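Local structure of beta-glucosidase (Saccharopolyspora erythraea D, 5M6G) at residues I258-P261 / P262-A266; S289-L292 / V293-L297. The protein probably catalyses the hydrolysis of terminal, non-reducing beta-D-glucosyl residues, releasing beta-D-glucose. All blocks are in the same frame, centred on the assembly; numbering follows the deposited sequence.

Contact 1: residues I258-P261 / P262-A266; sequences IHLP and PFREA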
ATOM      1  N   ILE A 258      -9.730  -6.857 -16.947  1.00 11.93           N
ATOM      2  CA  ILE A 258      -8.401  -6.657 -16.365  1.00 15.08           C
ATOM      3  C   ILE A 258      -8.470  -6.059 -14.957  1.00 17.42           C
ATOM      4  O   ILE A 258      -7.865  -6.585 -14.024  1.00 18.32           O
ATOM      5  CB  ILE A 258      -7.531  -5.785 -17.293  1.00 16.32           C
ATOM      6  CG1 ILE A 258      -7.389  -6.442 -18.667  1.00 18.93           C
ATOM      7  CG2 ILE A 258      -6.158  -5.531 -16.646  1.00 18.41           C
ATOM      8  CD1 ILE A 258      -6.473  -5.679 -19.626  1.00 23.17           C
ATOM      9  N   HIS A 259      -9.205  -4.957 -14.780  1.00 14.88           N
ATOM     10  CA  HIS A 259      -9.080  -4.152 -13.568  1.00 15.54           C
ATOM     11  C   HIS A 259     -10.141  -4.444 -12.520  1.00 19.75           C
ATOM     12  O   HIS A 259      -9.869  -4.308 -11.322  1.00 15.48           O
ATOM     13  CB  HIS A 259      -9.113  -2.664 -13.932  1.00 17.08           C
ATOM     14  CG  HIS A 259      -8.029  -2.265 -14.884  1.00 20.32           C
ATOM     15  ND1 HIS A 259      -6.752  -1.954 -14.463  1.00 16.61           N
ATOM     16  CD2 HIS A 259      -8.016  -2.160 -16.236  1.00 16.87           C
ATOM     17  CE1 HIS A 259      -6.004  -1.662 -15.515  1.00 16.60           C
ATOM     18  NE2 HIS A 259      -6.747  -1.779 -16.601  1.00 12.34           N
ATOM     19  N   LEU A 260     -11.334  -4.841 -12.941  1.00 12.50           N
ATOM     20  CA  LEU A 260     -12.437  -5.135 -12.039  1.00 13.00           C
ATOM     21  C   LEU A 260     -12.288  -6.420 -11.216  1.00 12.93           C
ATOM     22  O   LEU A 260     -12.720  -6.432 -10.057  1.00 15.25           O
ATOM     23  CB  LEU A 260     -13.740  -5.193 -12.837  1.00 10.06           C
ATOM     24  CG  LEU A 260     -14.997  -5.183 -11.964  1.00 15.44           C
ATOM     25  CD1 LEU A 260     -15.092  -3.880 -11.159  1.00 11.28           C
ATOM     26  CD2 LEU A 260     -16.224  -5.392 -12.833  1.00 15.24           C
ATOM     27  N   PRO A 261     -11.734  -7.516 -11.750  1.00 15.75           N
ATOM     28  CA  PRO A 261     -11.815  -8.810 -11.037  1.00 13.35           C
ATOM     29  C   PRO A 261     -11.222  -8.770  -9.636  1.00 17.07           C
ATOM     30  O   PRO A 261     -11.784  -9.404  -8.728  1.00 15.73           O
ATOM     31  CB  PRO A 261     -11.034  -9.767 -11.953  1.00 13.71           C
ATOM     32  CG  PRO A 261     -11.315  -9.219 -13.316  1.00 16.95           C
ATOM     33  CD  PRO A 261     -11.237  -7.723 -13.126  1.00 13.87           C
ATOM     34  N   PRO A 262     -10.094  -8.083  -9.398  1.00 12.30           N
ATOM     35  CA  PRO A 262      -9.589  -8.039  -8.012  1.00 12.92           C
ATOM     36  C   PRO A 262     -10.560  -7.392  -7.038  1.00 12.10           C
ATOM     37  O   PRO A 262     -10.587  -7.773  -5.863  1.00 15.40           O
ATOM     38  CB  PRO A 262      -8.291  -7.233  -8.133  1.00 11.02           C
ATOM     39  CG  PRO A 262      -7.829  -7.515  -9.528  1.00 13.17           C
ATOM     40  CD  PRO A 262      -9.114  -7.477 -10.323  1.00 12.19           C
ATOM     41  N   PHE A 263     -11.368  -6.436  -7.493  1.00 11.61           N
ATOM     42  CA  PHE A 263     -12.400  -5.893  -6.616  1.00 13.15           C
ATOM     43  C   PHE A 263     -13.471  -6.932  -6.311  1.00 16.08           C
ATOM     44  O   PHE A 263     -13.923  -7.038  -5.167  1.00 15.60           O
ATOM     45  CB  PHE A 263     -13.009  -4.637  -7.237  1.00 17.28           C
ATOM     46  CG  PHE A 263     -12.098  -3.458  -7.170  1.00 16.63           C
ATOM     47  CD1 PHE A 263     -11.954  -2.749  -5.977  1.00 12.30           C
ATOM     48  CD2 PHE A 263     -11.321  -3.105  -8.269  1.00 14.85           C
ATOM     49  CE1 PHE A 263     -11.079  -1.667  -5.903  1.00 15.67           C
ATOM     50  CE2 PHE A 263     -10.438  -2.040  -8.206  1.00 14.13           C
ATOM     51  CZ  PHE A 263     -10.310  -1.320  -7.016  1.00 15.50           C
ATOM     52  N   ARG A 264     -13.881  -7.713  -7.316  1.00 16.25           N
ATOM     53  CA  ARG A 264     -14.860  -8.774  -7.089  1.00 15.76           C
ATOM     54  C   ARG A 264     -14.365  -9.760  -6.035  1.00 16.16           C
ATOM     55  O   ARG A 264     -15.108 -10.137  -5.122  1.00 16.91           O
ATOM     56  CB  ARG A 264     -15.151  -9.498  -8.410  1.00 20.20           C
ATOM     57  CG  ARG A 264     -16.504 -10.163  -8.500  1.00 28.54           C
ATOM     58  CD  ARG A 264     -16.661 -10.939  -9.818  1.00 30.07           C
ATOM     59  NE  ARG A 264     -16.690 -10.084 -11.005  1.00 32.01           N
ATOM     60  CZ  ARG A 264     -17.799  -9.537 -11.491  1.00 32.88           C
ATOM     61  NH1 ARG A 264     -18.958  -9.750 -10.880  1.00 39.01           N
ATOM     62  NH2 ARG A 264     -17.760  -8.780 -12.583  1.00 29.38           N
ATOM     63  N   GLU A 265     -13.101 -10.192  -6.152  1.00 11.41           N
ATOM     64  CA  GLU A 265     -12.528 -11.115  -5.176  1.00 15.61           C
ATOM     65  C   GLU A 265     -12.441 -10.492  -3.788  1.00 16.87           C
ATOM     66  O   GLU A 265     -12.677 -11.170  -2.781  1.00 17.51           O
ATOM     67  CB  GLU A 265     -11.137 -11.566  -5.623  1.00 18.66           C
ATOM     68  CG  GLU A 265     -11.143 -12.847  -6.437  1.00 34.93           C
ATOM     69  CD  GLU A 265     -11.618 -14.034  -5.626  1.00 35.08           C
ATOM     70  OE1 GLU A 265     -10.870 -14.476  -4.726  1.00 30.10           O
ATOM     71  OE2 GLU A 265     -12.745 -14.512  -5.888  1.00 41.32           O
ATOM     72  N   ALA A 266     -12.049  -9.221  -3.706  1.00 13.47           N
ATOM     73  CA  ALA A 266     -11.954  -8.587  -2.393  1.00 12.91           C
ATOM     74  C   ALA A 266     -13.326  -8.513  -1.743  1.00 16.40           C
ATOM     75  O   ALA A 266     -13.470  -8.755  -0.541  1.00 14.27           O
ATOM     76  CB  ALA A 266     -11.334  -7.195  -2.517  1.00 12.21           C
TER
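Pro-261 and Pro-262 lay their rings alongside each other, and Pro-261 CB comes to 3.4 Å from Pro-262 CD, close because the two rings flank one peptide bond. These neighbours illustrate why proline is well suited to the first turn of a helix: neither nitrogen has a hydrogen to give, yet the carbonyls around them still find donors further on. Pro-261 O accepts from Glu-265 N at 3.0 Å, with an N-H...O angle of 166°. One residue earlier, Leu-260 O takes Arg-264 N in its carbonyl plane at 3.2 Å, and also a weak, bent bond from Phe-263 N. The helix opened in this way, 261-268, belongs to the glycosyl hydrolase family 3 N-terminal domain, of TIM-barrel type, and comes after helix 252-259 in the chain. Pro-262 rests on Ala-204 and Ser-205 of helix 201-206, whereas Leu-260 packs on Tyr-233 of strand 229-233. The leucine CG stands anti to its nitrogen (chi1 -167°), a turn that brings CD2 to 3.7 Å from Arg-264 NH2, the leucine passing the arginine at a slant. Phe-263 presents a ring edge to the backbone before it, with CD2 3.6 Å from His-259 O, and meets Tyr-233 edge-to-face. With an alanine in place of this phenylalanine, Tyr-233 would probably lose its aromatic mate and a gap would be likely to open against Val-182 and Ala-230. The Phe-263 side chain lies about 6 Å from that of Lys-231, which binds sorbitol.

Contact 2: residues S289-L292 / V293-L297; sequences STYL and VNDVL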
ATOM      1  N   SER A 289     -18.484   9.129 -11.121  1.00 16.59           N
ATOM      2  CA  SER A 289     -19.049   8.086 -11.980  1.00 16.62           C
ATOM      3  C   SER A 289     -20.148   7.356 -11.224  1.00 16.59           C
ATOM      4  O   SER A 289     -19.912   6.359 -10.539  1.00 16.04           O
ATOM      5  CB  SER A 289     -17.973   7.120 -12.457  1.00 15.53           C
ATOM      6  OG  SER A 289     -18.570   6.074 -13.221  1.00 18.18           O
ATOM      7  N   THR A 290     -21.377   7.856 -11.358  1.00 17.09           N
ATOM      8  CA  THR A 290     -22.519   7.129 -10.820  1.00 17.79           C
ATOM      9  C   THR A 290     -22.563   5.705 -11.363  1.00 14.24           C
ATOM     10  O   THR A 290     -22.886   4.759 -10.634  1.00 14.62           O
ATOM     11  CB  THR A 290     -23.812   7.878 -11.157  1.00 19.73           C
ATOM     12  OG1 THR A 290     -23.692   9.245 -10.738  1.00 19.54           O
ATOM     13  CG2 THR A 290     -24.999   7.252 -10.449  1.00 16.38           C
ATOM     14  N   TYR A 291     -22.219   5.530 -12.642  1.00 14.83           N
ATOM     15  CA  TYR A 291     -22.285   4.202 -13.238  1.00 14.51           C
ATOM     16  C   TYR A 291     -21.318   3.243 -12.547  1.00 12.98           C
ATOM     17  O   TYR A 291     -21.718   2.170 -12.082  1.00 15.07           O
ATOM     18  CB  TYR A 291     -22.001   4.270 -14.747  1.00 14.48           C
ATOM     19  CG  TYR A 291     -21.950   2.900 -15.388  1.00 15.31           C
ATOM     20  CD1 TYR A 291     -23.080   2.094 -15.424  1.00 16.61           C
ATOM     21  CD2 TYR A 291     -20.769   2.408 -15.943  1.00 15.56           C
ATOM     22  CE1 TYR A 291     -23.047   0.834 -15.988  1.00 15.62           C
ATOM     23  CE2 TYR A 291     -20.721   1.146 -16.517  1.00 17.24           C
ATOM     24  CZ  TYR A 291     -21.868   0.366 -16.543  1.00 21.78           C
ATOM     25  OH  TYR A 291     -21.837  -0.889 -17.108  1.00 19.27           O
ATOM     26  N   LEU A 292     -20.042   3.620 -12.445  1.00 11.30           N
ATOM     27  CA  LEU A 292     -19.079   2.666 -11.905  1.00 13.60           C
ATOM     28  C   LEU A 292     -19.240   2.498 -10.399  1.00 14.63           C
ATOM     29  O   LEU A 292     -19.134   1.378  -9.888  1.00 14.04           O
ATOM     30  CB  LEU A 292     -17.647   3.084 -12.263  1.00 13.36           C
ATOM     31  CG  LEU A 292     -17.287   2.935 -13.744  1.00 14.13           C
ATOM     32  CD1 LEU A 292     -15.830   3.288 -13.988  1.00 14.94           C
ATOM     33  CD2 LEU A 292     -17.570   1.516 -14.224  1.00 12.83           C
ATOM     34  N   VAL A 293     -19.517   3.584  -9.674  1.00 14.16           N
ATOM     35  CA  VAL A 293     -19.553   3.505  -8.210  1.00 15.17           C
ATOM     36  C   VAL A 293     -20.912   3.010  -7.725  1.00 15.41           C
ATOM     37  O   VAL A 293     -21.001   2.074  -6.925  1.00 16.58           O
ATOM     38  CB  VAL A 293     -19.200   4.867  -7.581  1.00 14.98           C
ATOM     39  CG1 VAL A 293     -19.305   4.789  -6.065  1.00 14.25           C
ATOM     40  CG2 VAL A 293     -17.807   5.291  -7.974  1.00 11.30           C
ATOM     41  N   ASN A 294     -21.997   3.631  -8.187  1.00 16.09           N
ATOM     42  CA  ASN A 294     -23.295   3.176  -7.702  1.00 12.49           C
ATOM     43  C   ASN A 294     -23.794   1.970  -8.482  1.00 16.31           C
ATOM     44  O   ASN A 294     -24.164   0.949  -7.886  1.00 18.33           O
ATOM     45  CB  ASN A 294     -24.325   4.299  -7.754  1.00 17.08           C
ATOM     46  CG  ASN A 294     -25.661   3.863  -7.185  1.00 26.24           C
ATOM     47  OD1 ASN A 294     -25.860   3.864  -5.970  1.00 26.94           O
ATOM     48  ND2 ASN A 294     -26.575   3.450  -8.063  1.00 21.59           N
ATOM     49  N   ASP A 295     -23.810   2.058  -9.813  1.00 14.45           N
ATOM     50  CA  ASP A 295     -24.468   1.014 -10.593  1.00 15.30           C
ATOM     51  C   ASP A 295     -23.656  -0.276 -10.589  1.00 18.62           C
ATOM     52  O   ASP A 295     -24.202  -1.363 -10.365  1.00 17.94           O
ATOM     53  CB  ASP A 295     -24.718   1.501 -12.021  1.00 14.27           C
ATOM     54  CG  ASP A 295     -25.755   2.615 -12.082  1.00 18.66           C
ATOM     55  OD1 ASP A 295     -26.369   2.925 -11.038  1.00 19.58           O
ATOM     56  OD2 ASP A 295     -25.961   3.177 -13.174  1.00 18.95           O
ATOM     57  N   VAL A 296     -22.350  -0.183 -10.811  1.00 14.87           N
ATOM     58  CA  VAL A 296     -21.544  -1.396 -10.919  1.00 13.25           C
ATOM     59  C   VAL A 296     -21.069  -1.879  -9.553  1.00 15.56           C
ATOM     60  O   VAL A 296     -21.295  -3.035  -9.184  1.00 14.45           O
ATOM     61  CB  VAL A 296     -20.377  -1.172 -11.903  1.00 14.49           C
ATOM     62  CG1 VAL A 296     -19.464  -2.397 -11.957  1.00 13.56           C
ATOM     63  CG2 VAL A 296     -20.940  -0.859 -13.296  1.00 13.46           C
ATOM     64  N   LEU A 297     -20.443  -1.010  -8.752  1.00 15.07           N
ATOM     65  CA  LEU A 297     -19.850  -1.479  -7.501  1.00 13.75           C
ATOM     66  C   LEU A 297     -20.918  -1.835  -6.471  1.00 16.52           C
ATOM     67  O   LEU A 297     -20.963  -2.962  -5.970  1.00 14.49           O
ATOM     68  CB  LEU A 297     -18.895  -0.428  -6.942  1.00 15.58           C
ATOM     69  CG  LEU A 297     -18.343  -0.724  -5.540  1.00 14.07           C
ATOM     70  CD1 LEU A 297     -17.506  -1.999  -5.532  1.00 14.80           C
ATOM     71  CD2 LEU A 297     -17.520   0.451  -5.101  1.00 15.44           C
TER
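Tyr-291 O receives Val-296 N at 2.7 Å, with the donor nearly in line with the carbonyl, and this bond spans five residues instead of the usual four. Thr-290 O is gripped twice: Asn-294 N approaches from a direction tilted out of the carbonyl plane, at 2.8 Å, while Asp-295 N, at 3.0 Å, lies in that plane and makes the straighter bond. Leu-297 N to Leu-292 O repeats the five-residue step, and Leu-292 O has a further donor in Tyr-233 OH. Ahead of these wide turns the helix starts in regular fashion, Val-293 N bonding to Ser-289 O. Ser-289 is the N-cap: its OG accepts from Leu-292 N at 3.0 Å and occupies a first-turn amide. Outside the backbone, Asn-294 ND2 donates to Asp-295 OD1 at 3.0 Å, almost within its own amide plane, and so ties two neighbouring polar groups together. The other carboxylate oxygen, Asp-295 OD2, comes up to the edge of the Tyr-291 ring, with the two planes nearly perpendicular (84°). Over one face of the same ring sits Val-296 CG2, 3.8 Å from the ring centroid and 18° off the normal, a CH-pi contact. A chi1 of 175° swings the tyrosine ring away from its own backbone N, to where this methyl can reach its face, and its OH is bonded to Glu-252 OE2. Leu-292 CD2 touches Val-296 CG2 more loosely, and the leucine side chain also packs on Leu-255 of helix 252-259, while Val-293 and Leu-297 rest on Val-307 of strand 306-308. Two motifs thus meet in helix 290-300 of the family 3 N-terminal domain: a serine N-cap at its start and, just after it, a pi-type turn marked by the i to i+5 bonds.

How the contacts relate
Contact 1 precedes contact 2 along the chain, and both fall within the glycosyl hydrolase family 3 N-terminal domain, a member of the TIM-barrel clan. Strands 273-276, 280-281 and 284-285 come between helix 261-268 and helix 290-300. The centres of the two contacts are about 14 Å apart and their nearest atoms about 4 Å, without touching. What joins them is Tyr-233 of strand 229-233, against which side chains of both contacts pack; helix 252-259, part of which lies in contact 1, also borders contact 2. One aromatic residue thus links the two helical regions to the strand that also carries Lys-231 and His-232 of the sorbitol pocket.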